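Local coordinates for De novo designed protein CA01 (Synthetic construct, PDB 5E6G) that has no known natural function but was designed computationally as a compact, entirely helical protein of five helices, at residues Glu29-Leu34 against Leu73-Val78; Lys36-Leu41 against Leu65-Ala70; Gln85-Tyr90 against Glu101-Lys106. All blocks are in the same frame, centred on the assembly; numbering follows the deposited sequence.

From the N terminus, helix 24-50 enters two contacts in turn, its residues 29-34 in interaction 1 and 36-41 in interaction 2. Both are answered by helix 54-75, which runs back, so the order of partners reverses: interaction 2 closes its loop first, at 65-70, and is nested inside the larger loop that interaction 1 closes at 73-78. The two adjoin where L34 packs on A67. Interaction 3 follows in series, pairing helix 80-93 with helix 97-115. It is joined to the first pair through L73 against R86 and A87, Y90 against L65 and E69, and F103 against A66, which brings the two helix pairs together into one body.

Interaction 1: residues Glu29-Leu34 against Leu73-Val78; sequences EIRQAL and LLAEGV
R31 lays the aliphatic part of its side chain across L74, its CG 3.5 Å from L74 CB. Here helix 24-50 meets the last turn of helix 54-75, its partner in an antiparallel helical hairpin. Arginine suits this margin because its methylenes can shield a leucine while its charge stays near the surface. R31 CD lies 3.6 Å from A75 N, and the bend at chi3 (-59°) beyond it turns the guanidinium along the end of helix 54-75. Its NH2 forms a salt bridge with E28, on R31's own helix. Deeper in, L74 meets I30 at about a right angle, with L74 CD1 3.5 Å from I30 CG2. The same methyl of L74 lies 4.2 Å from L34 CD1. I80 of helix 80-93 touches both I30 and L74, so branched apolar residues fill the junction with that helix. Helix 54-75 then ends in a Schellman motif. G77 has a positive phi (83°), and any side chain there would be jammed against the preceding carbonyl oxygen, which explains the glycine. V78 N bonds to L73 O, and G77 N bonds at 3.1 Å to L74 O, the oxygen that R31 NH1 approaches to 2.9 Å.

Interaction 2: residues Lys36-Leu41 against Leu65-Ala70; sequences KILKQL and LAALEA
Apolar packing between two long antiparallel helices, with A67 of helix 54-75 set among I37, L38 and L41 of helix 24-50, makes up this contact, whose centre lies about 6 Å from the centre of the chain. The segment axes approach to 9.7 Å, with a signed crossing angle of -158°, so the two segments run 22° from exactly antiparallel. No hydrogen bond spans them; each backbone satisfies itself within its own helix. The closest approach is by L38, whose CD2 comes to 3.8 Å from A67 CB. Its CG stands anti to the carbonyl carbon (chi1 -77°), which swings the branch across the gap. The same methyl reaches past A67 and lies 4.0 Å from L68 CB, at the more exposed border of the contact. I37 and L41 approach the alanine methyl less tightly: I37 CG2 and L41 CD1 are each 4.4 Å from A67 CB. Alanine suits the spot because its single methyl fits between these larger side chains, while the leucines and isoleucine supply the bulk that spans the gap. V129 of helix 121-130 also packs on A67, and A125, R126 and F130 touch I37. With L34 one turn earlier, A67 faces four residues spaced i, i+3, i+4 and i+7, a knobs-into-holes pattern characteristic of antiparallel helical hairpins and coiled coils.

Interaction 3: residues Gln85-Tyr90 against Glu101-Lys106; sequences QRAAAY and ELFRAK
Q85 reaches across to R104 with its amide oxygen, tying helix 80-93 to helix 97-115 in an antiparallel helical hairpin whose segment axes lie 8.8 Å apart and run at 172°. R104 NH1 donates to Q85 OE1 at 2.7 Å. The oxygen sits at the edge of the guanidinium and almost in its plane, though the N-H is bent away from a straight line (148°). The two side chains cross at about a right angle, and glutamine is apt here because its oxygen accepts from the arginine while NE2 donates to E108. The backbone also takes part: Q85 O receives a bond from a water that in turn accepts from R104 NH1, so this one nitrogen is gripped twice. Two residues on, the buried A87 has its CB 3.6 Å from F103 CE2. The flat ring spans the gap that so small a methyl could not, and reaches A66 of helix 54-75 and L128 of helix 121-130. A88 sits where the backbones come nearest, its CA 5.5 Å from R104 CA, a spacing suited to a small residue. Its CB touches R104 CB at 3.8 Å and also lies over the centre of one guanidinium face. That overlap is possible because the R104 chain bends at chi3 (-60°), folding the charged group back across the methyl. A leucine in place of R104 would probably leave Q85 OE1 and the water without their donor and strip A88 of its flat cover. Within its own helix, R104 NE makes a salt bridge to E101 OE1 through a weak hydrogen bond of 3.5 Å.

Interaction 1: residues Glu29-Leu34 against Leu73-Val78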
loop_
_atom_site.group_PDB
_atom_site.type_symbol
_atom_site.label_atom_id
_atom_site.label_comp_id
_atom_site.label_asym_id
_atom_site.label_seq_id
_atom_site.Cartn_x
_atom_site.Cartn_y
_atom_site.Cartn_z
ATOM N N GLU A 29 13.295 1.904 4.489
ATOM C CA GLU A 29 12.770 0.622 4.950
ATOM C C GLU A 29 11.422 0.311 4.306
ATOM O O GLU A 29 11.173 -0.815 3.877
ATOM C CB GLU A 29 12.626 0.614 6.474
ATOM C CG GLU A 29 13.942 0.533 7.230
ATOM C CD GLU A 29 13.752 0.575 8.736
ATOM O OE1 GLU A 29 12.623 0.313 9.205
ATOM O OE2 GLU A 29 14.730 0.873 9.453
ATOM N N ILE A 30 10.557 1.319 4.243
ATOM C CA ILE A 30 9.220 1.152 3.685
ATOM C C ILE A 30 9.287 0.865 2.186
ATOM O O ILE A 30 8.539 0.030 1.680
ATOM C CB ILE A 30 8.345 2.402 3.947
ATOM C CG1 ILE A 30 8.102 2.557 5.450
ATOM C CG2 ILE A 30 7.007 2.302 3.208
ATOM C CD1 ILE A 30 7.443 3.861 5.850
ATOM N N ARG A 31 10.181 1.553 1.480
ATOM C CA ARG A 31 10.347 1.329 0.046
ATOM C C ARG A 31 10.837 -0.090 -0.229
ATOM O O ARG A 31 10.426 -0.723 -1.202
ATOM C CB ARG A 31 11.324 2.341 -0.558
ATOM C CG ARG A 31 10.751 3.741 -0.736
ATOM C CD ARG A 31 11.610 4.577 -1.673
ATOM N NE ARG A 31 12.983 4.727 -1.192
ATOM C CZ ARG A 31 13.412 5.725 -0.423
ATOM N NH1 ARG A 31 12.581 6.682 -0.028
ATOM N NH2 ARG A 31 14.682 5.767 -0.046
ATOM N N GLN A 32 11.723 -0.579 0.633
ATOM C CA GLN A 32 12.245 -1.934 0.509
ATOM C C GLN A 32 11.163 -2.962 0.820
ATOM O O GLN A 32 11.052 -3.983 0.144
ATOM C CB GLN A 32 13.444 -2.127 1.436
ATOM C CG GLN A 32 14.703 -1.426 0.959
ATOM C CD GLN A 32 15.778 -1.359 2.025
ATOM O OE1 GLN A 32 15.563 -1.768 3.166
ATOM N NE2 GLN A 32 16.943 -0.839 1.658
ATOM N N ALA A 33 10.366 -2.683 1.847
ATOM C CA ALA A 33 9.246 -3.546 2.199
ATOM C C ALA A 33 8.234 -3.589 1.060
ATOM O O ALA A 33 7.672 -4.637 0.760
ATOM C CB ALA A 33 8.585 -3.066 3.478
ATOM N N LEU A 34 8.010 -2.445 0.424
ATOM C CA LEU A 34 7.058 -2.363 -0.678
ATOM C C LEU A 34 7.544 -3.134 -1.904
ATOM O O LEU A 34 6.735 -3.638 -2.685
ATOM C CB LEU A 34 6.798 -0.902 -1.046
ATOM C CG LEU A 34 5.928 -0.122 -0.056
ATOM C CD1 LEU A 34 6.098 1.374 -0.263
ATOM C CD2 LEU A 34 4.462 -0.522 -0.191
ATOM N N LEU A 73 6.273 7.497 -4.837
ATOM C CA LEU A 73 6.159 8.753 -4.105
ATOM C C LEU A 73 7.304 8.894 -3.111
ATOM O O LEU A 73 7.924 9.954 -3.011
ATOM C CB LEU A 73 4.813 8.837 -3.384
ATOM C CG LEU A 73 3.609 9.140 -4.278
ATOM C CD1 LEU A 73 2.311 8.855 -3.543
ATOM C CD2 LEU A 73 3.647 10.587 -4.765
ATOM N N LEU A 74 7.592 7.817 -2.387
ATOM C CA LEU A 74 8.696 7.813 -1.435
ATOM C C LEU A 74 10.044 7.904 -2.149
ATOM O O LEU A 74 10.997 8.477 -1.617
ATOM C CB LEU A 74 8.648 6.555 -0.567
ATOM C CG LEU A 74 7.457 6.425 0.384
ATOM C CD1 LEU A 74 7.510 5.091 1.113
ATOM C CD2 LEU A 74 7.419 7.576 1.381
ATOM N N ALA A 75 10.123 7.332 -3.348
ATOM C CA ALA A 75 11.341 7.402 -4.150
ATOM C C ALA A 75 11.547 8.824 -4.657
ATOM O O ALA A 75 12.670 9.247 -4.919
ATOM C CB ALA A 75 11.272 6.427 -5.315
ATOM N N GLU A 76 10.444 9.554 -4.788
ATOM C CA GLU A 76 10.472 10.943 -5.229
ATOM C C GLU A 76 10.800 11.897 -4.079
ATOM O O GLU A 76 10.827 13.114 -4.257
ATOM C CB GLU A 76 9.126 11.312 -5.853
ATOM C CG GLU A 76 9.015 11.003 -7.336
ATOM C CD GLU A 76 9.983 11.809 -8.179
ATOM O OE1 GLU A 76 9.569 12.852 -8.735
ATOM O OE2 GLU A 76 11.159 11.398 -8.285
ATOM N N GLY A 77 11.046 11.339 -2.900
ATOM C CA GLY A 77 11.422 12.132 -1.742
ATOM C C GLY A 77 10.242 12.733 -1.002
ATOM O O GLY A 77 10.425 13.545 -0.098
ATOM N N VAL A 78 9.031 12.340 -1.380
ATOM C CA VAL A 78 7.830 12.834 -0.715
ATOM C C VAL A 78 7.756 12.291 0.711
ATOM O O VAL A 78 7.993 11.104 0.944
ATOM C CB VAL A 78 6.555 12.438 -1.485
ATOM C CG1 VAL A 78 5.314 12.975 -0.784
ATOM C CG2 VAL A 78 6.619 12.950 -2.913
#

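Interaction 2: residues Lys36-Leu41 against Leu65-Ala70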
loop_
_atom_site.group_PDB
_atom_site.type_symbol
_atom_site.label_atom_id
_atom_site.label_comp_id
_atom_site.label_asym_id
_atom_site.label_seq_id
_atom_site.Cartn_x
_atom_site.Cartn_y
_atom_site.Cartn_z
ATOM N N LYS A 36 9.253 -6.059 -2.001
ATOM C CA LYS A 36 8.954 -7.480 -1.855
ATOM C C LYS A 36 7.443 -7.707 -1.864
ATOM O O LYS A 36 6.967 -8.708 -2.395
ATOM C CB LYS A 36 9.583 -8.038 -0.571
ATOM C CG LYS A 36 8.811 -7.749 0.704
ATOM C CD LYS A 36 9.743 -7.555 1.889
ATOM C CE LYS A 36 8.970 -7.419 3.194
ATOM N NZ LYS A 36 7.711 -6.636 3.038
ATOM N N ILE A 37 6.698 -6.765 -1.290
ATOM C CA ILE A 37 5.239 -6.830 -1.268
ATOM C C ILE A 37 4.675 -6.873 -2.685
ATOM O O ILE A 37 3.777 -7.662 -2.980
ATOM C CB ILE A 37 4.635 -5.624 -0.507
ATOM C CG1 ILE A 37 4.815 -5.810 0.999
ATOM C CG2 ILE A 37 3.146 -5.462 -0.819
ATOM C CD1 ILE A 37 4.510 -4.567 1.825
ATOM N N LEU A 38 5.199 -6.013 -3.554
ATOM C CA LEU A 38 4.780 -5.981 -4.950
ATOM C C LEU A 38 5.066 -7.316 -5.627
ATOM O O LEU A 38 4.308 -7.762 -6.486
ATOM C CB LEU A 38 5.490 -4.853 -5.699
ATOM C CG LEU A 38 4.958 -3.442 -5.447
ATOM C CD1 LEU A 38 6.029 -2.405 -5.748
ATOM C CD2 LEU A 38 3.711 -3.186 -6.284
ATOM N N LYS A 39 6.166 -7.944 -5.229
ATOM C CA LYS A 39 6.554 -9.239 -5.775
ATOM C C LYS A 39 5.592 -10.314 -5.283
ATOM O O LYS A 39 5.156 -11.172 -6.049
ATOM C CB LYS A 39 7.990 -9.580 -5.372
ATOM C CG LYS A 39 8.813 -10.234 -6.471
ATOM C CD LYS A 39 10.298 -10.204 -6.139
ATOM C CE LYS A 39 10.908 -8.830 -6.388
ATOM N NZ LYS A 39 10.985 -8.508 -7.840
ATOM N N GLN A 40 5.261 -10.251 -3.997
ATOM C CA GLN A 40 4.292 -11.162 -3.403
ATOM C C GLN A 40 2.922 -11.001 -4.055
ATOM O O GLN A 40 2.251 -11.986 -4.356
ATOM C CB GLN A 40 4.188 -10.922 -1.896
ATOM C CG GLN A 40 5.437 -11.317 -1.124
ATOM C CD GLN A 40 5.385 -10.906 0.334
ATOM O OE1 GLN A 40 4.704 -9.946 0.699
ATOM N NE2 GLN A 40 6.106 -11.635 1.179
ATOM N N LEU A 41 2.517 -9.755 -4.279
ATOM C CA LEU A 41 1.220 -9.468 -4.883
ATOM C C LEU A 41 1.136 -10.006 -6.310
ATOM O O LEU A 41 0.070 -10.436 -6.751
ATOM C CB LEU A 41 0.946 -7.960 -4.871
ATOM C CG LEU A 41 0.619 -7.353 -3.503
ATOM C CD1 LEU A 41 0.699 -5.835 -3.550
ATOM C CD2 LEU A 41 -0.757 -7.796 -3.032
ATOM N N LEU A 65 -1.438 -1.600 -7.279
ATOM C CA LEU A 65 -1.375 -0.210 -7.713
ATOM C C LEU A 65 -1.077 0.711 -6.534
ATOM O O LEU A 65 -0.328 1.680 -6.668
ATOM C CB LEU A 65 -2.685 0.209 -8.382
ATOM C CG LEU A 65 -3.095 -0.542 -9.653
ATOM C CD1 LEU A 65 -4.423 -0.006 -10.172
ATOM C CD2 LEU A 65 -2.025 -0.455 -10.729
ATOM N N ALA A 66 -1.667 0.403 -5.382
ATOM C CA ALA A 66 -1.465 1.202 -4.177
ATOM C C ALA A 66 -0.005 1.162 -3.737
ATOM O O ALA A 66 0.617 2.204 -3.510
ATOM C CB ALA A 66 -2.370 0.709 -3.056
ATOM N N ALA A 67 0.537 -0.047 -3.626
ATOM C CA ALA A 67 1.920 -0.243 -3.204
ATOM C C ALA A 67 2.886 0.395 -4.192
ATOM O O ALA A 67 3.925 0.931 -3.807
ATOM C CB ALA A 67 2.225 -1.730 -3.056
ATOM N N LEU A 68 2.533 0.326 -5.470
ATOM C CA LEU A 68 3.373 0.854 -6.534
ATOM C C LEU A 68 3.451 2.375 -6.448
ATOM O O LEU A 68 4.537 2.948 -6.454
ATOM C CB LEU A 68 2.835 0.422 -7.899
ATOM C CG LEU A 68 3.622 0.867 -9.133
ATOM C CD1 LEU A 68 5.045 0.332 -9.102
ATOM C CD2 LEU A 68 2.909 0.409 -10.394
ATOM N N GLU A 69 2.294 3.020 -6.361
ATOM C CA GLU A 69 2.238 4.471 -6.252
ATOM C C GLU A 69 2.891 4.951 -4.958
ATOM O O GLU A 69 3.608 5.951 -4.952
ATOM C CB GLU A 69 0.789 4.956 -6.324
ATOM C CG GLU A 69 0.621 6.466 -6.212
ATOM C CD GLU A 69 1.239 7.222 -7.378
ATOM O OE1 GLU A 69 1.699 6.577 -8.347
ATOM O OE2 GLU A 69 1.260 8.468 -7.322
ATOM N N ALA A 70 2.638 4.238 -3.866
ATOM C CA ALA A 70 3.250 4.569 -2.585
ATOM C C ALA A 70 4.765 4.514 -2.706
ATOM O O ALA A 70 5.478 5.377 -2.193
ATOM C CB ALA A 70 2.768 3.621 -1.503
#

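Interaction 3: residues Gln85-Tyr90 against Glu101-Lys106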
loop_
_atom_site.group_PDB
_atom_site.type_symbol
_atom_site.label_atom_id
_atom_site.label_comp_id
_atom_site.label_asym_id
_atom_site.label_seq_id
_atom_site.Cartn_x
_atom_site.Cartn_y
_atom_site.Cartn_z
ATOM N N GLN A 85 -1.553 10.399 1.589
ATOM C CA GLN A 85 -2.676 11.187 1.091
ATOM C C GLN A 85 -2.695 11.257 -0.435
ATOM O O GLN A 85 -3.759 11.183 -1.049
ATOM C CB GLN A 85 -2.636 12.601 1.677
ATOM C CG GLN A 85 -2.742 12.646 3.195
ATOM C CD GLN A 85 -4.061 12.098 3.711
ATOM O OE1 GLN A 85 -5.105 12.253 3.075
ATOM N NE2 GLN A 85 -4.017 11.449 4.868
ATOM N N ARG A 86 -1.522 11.398 -1.046
ATOM C CA ARG A 86 -1.433 11.481 -2.500
ATOM C C ARG A 86 -1.712 10.124 -3.148
ATOM O O ARG A 86 -2.284 10.057 -4.235
ATOM C CB ARG A 86 -0.057 12.002 -2.928
ATOM C CG ARG A 86 0.127 13.496 -2.704
ATOM C CD ARG A 86 1.555 13.947 -2.963
ATOM N NE ARG A 86 1.911 13.893 -4.379
ATOM C CZ ARG A 86 3.117 14.185 -4.860
ATOM N NH1 ARG A 86 4.094 14.554 -4.041
ATOM N NH2 ARG A 86 3.349 14.105 -6.163
ATOM N N ALA A 87 -1.312 9.047 -2.479
ATOM C CA ALA A 87 -1.599 7.703 -2.970
ATOM C C ALA A 87 -3.099 7.427 -2.913
ATOM O O ALA A 87 -3.659 6.802 -3.811
ATOM C CB ALA A 87 -0.836 6.668 -2.167
ATOM N N ALA A 88 -3.746 7.903 -1.855
ATOM C CA ALA A 88 -5.189 7.749 -1.714
ATOM C C ALA A 88 -5.924 8.437 -2.862
ATOM O O ALA A 88 -6.895 7.901 -3.395
ATOM C CB ALA A 88 -5.656 8.305 -0.380
ATOM N N ALA A 89 -5.456 9.622 -3.240
ATOM C CA ALA A 89 -6.051 10.363 -4.347
ATOM C C ALA A 89 -5.834 9.626 -5.668
ATOM O O ALA A 89 -6.738 9.540 -6.498
ATOM C CB ALA A 89 -5.468 11.767 -4.419
ATOM N N TYR A 90 -4.623 9.106 -5.850
ATOM C CA TYR A 90 -4.284 8.290 -7.014
ATOM C C TYR A 90 -5.264 7.135 -7.169
ATOM O O TYR A 90 -5.794 6.898 -8.253
ATOM C CB TYR A 90 -2.850 7.759 -6.885
ATOM C CG TYR A 90 -2.516 6.580 -7.782
ATOM C CD1 TYR A 90 -2.832 5.279 -7.409
ATOM C CD2 TYR A 90 -1.859 6.769 -8.989
ATOM C CE1 TYR A 90 -2.522 4.205 -8.222
ATOM C CE2 TYR A 90 -1.543 5.699 -9.804
ATOM C CZ TYR A 90 -1.880 4.422 -9.418
ATOM O OH TYR A 90 -1.564 3.358 -10.232
ATOM N N GLU A 101 -10.362 5.229 0.421
ATOM C CA GLU A 101 -10.706 5.808 1.715
ATOM C C GLU A 101 -10.238 4.925 2.868
ATOM O O GLU A 101 -9.795 5.431 3.900
ATOM C CB GLU A 101 -12.214 6.050 1.820
ATOM C CG GLU A 101 -12.720 7.214 0.971
ATOM C CD GLU A 101 -11.906 8.484 1.157
ATOM O OE1 GLU A 101 -11.684 8.888 2.319
ATOM O OE2 GLU A 101 -11.478 9.071 0.139
ATOM N N LEU A 102 -10.336 3.610 2.695
ATOM C CA LEU A 102 -9.810 2.675 3.682
ATOM C C LEU A 102 -8.299 2.826 3.771
ATOM O O LEU A 102 -7.719 2.826 4.858
ATOM C CB LEU A 102 -10.175 1.234 3.323
ATOM C CG LEU A 102 -11.631 0.812 3.519
ATOM C CD1 LEU A 102 -11.840 -0.596 2.981
ATOM C CD2 LEU A 102 -12.029 0.889 4.983
ATOM N N PHE A 103 -7.672 2.950 2.605
ATOM C CA PHE A 103 -6.239 3.180 2.506
ATOM C C PHE A 103 -5.861 4.470 3.237
ATOM O O PHE A 103 -4.894 4.503 3.995
ATOM C CB PHE A 103 -5.827 3.243 1.030
ATOM C CG PHE A 103 -4.354 3.439 0.806
ATOM C CD1 PHE A 103 -3.506 2.350 0.678
ATOM C CD2 PHE A 103 -3.819 4.715 0.698
ATOM C CE1 PHE A 103 -2.153 2.529 0.459
ATOM C CE2 PHE A 103 -2.467 4.897 0.479
ATOM C CZ PHE A 103 -1.632 3.803 0.361
ATOM N N ARG A 104 -6.645 5.521 3.021
ATOM C CA ARG A 104 -6.364 6.826 3.616
ATOM C C ARG A 104 -6.508 6.804 5.135
ATOM O O ARG A 104 -5.618 7.254 5.858
ATOM C CB ARG A 104 -7.296 7.891 3.034
ATOM C CG ARG A 104 -6.900 9.317 3.399
ATOM C CD ARG A 104 -8.059 10.285 3.225
ATOM N NE ARG A 104 -8.551 10.324 1.851
ATOM C CZ ARG A 104 -8.007 11.050 0.878
ATOM N NH1 ARG A 104 -6.937 11.799 1.113
ATOM N NH2 ARG A 104 -8.531 11.021 -0.340
ATOM N N ALA A 105 -7.637 6.289 5.611
ATOM C CA ALA A 105 -7.930 6.267 7.040
ATOM C C ALA A 105 -6.922 5.404 7.793
ATOM O O ALA A 105 -6.432 5.791 8.855
ATOM C CB ALA A 105 -9.345 5.763 7.282
ATOM N N LYS A 106 -6.613 4.237 7.239
ATOM C CA LYS A 106 -5.634 3.342 7.846
ATOM C C LYS A 106 -4.238 3.953 7.798
ATOM O O LYS A 106 -3.469 3.849 8.756
ATOM C CB LYS A 106 -5.638 1.985 7.142
ATOM C CG LYS A 106 -4.675 0.965 7.742
ATOM C CD LYS A 106 -5.003 0.672 9.198
ATOM C CE LYS A 106 -4.137 -0.452 9.746
ATOM N NZ LYS A 106 -4.560 -0.870 11.112
HETATM O O HOH W 1 -5.856 13.283 -1.041
#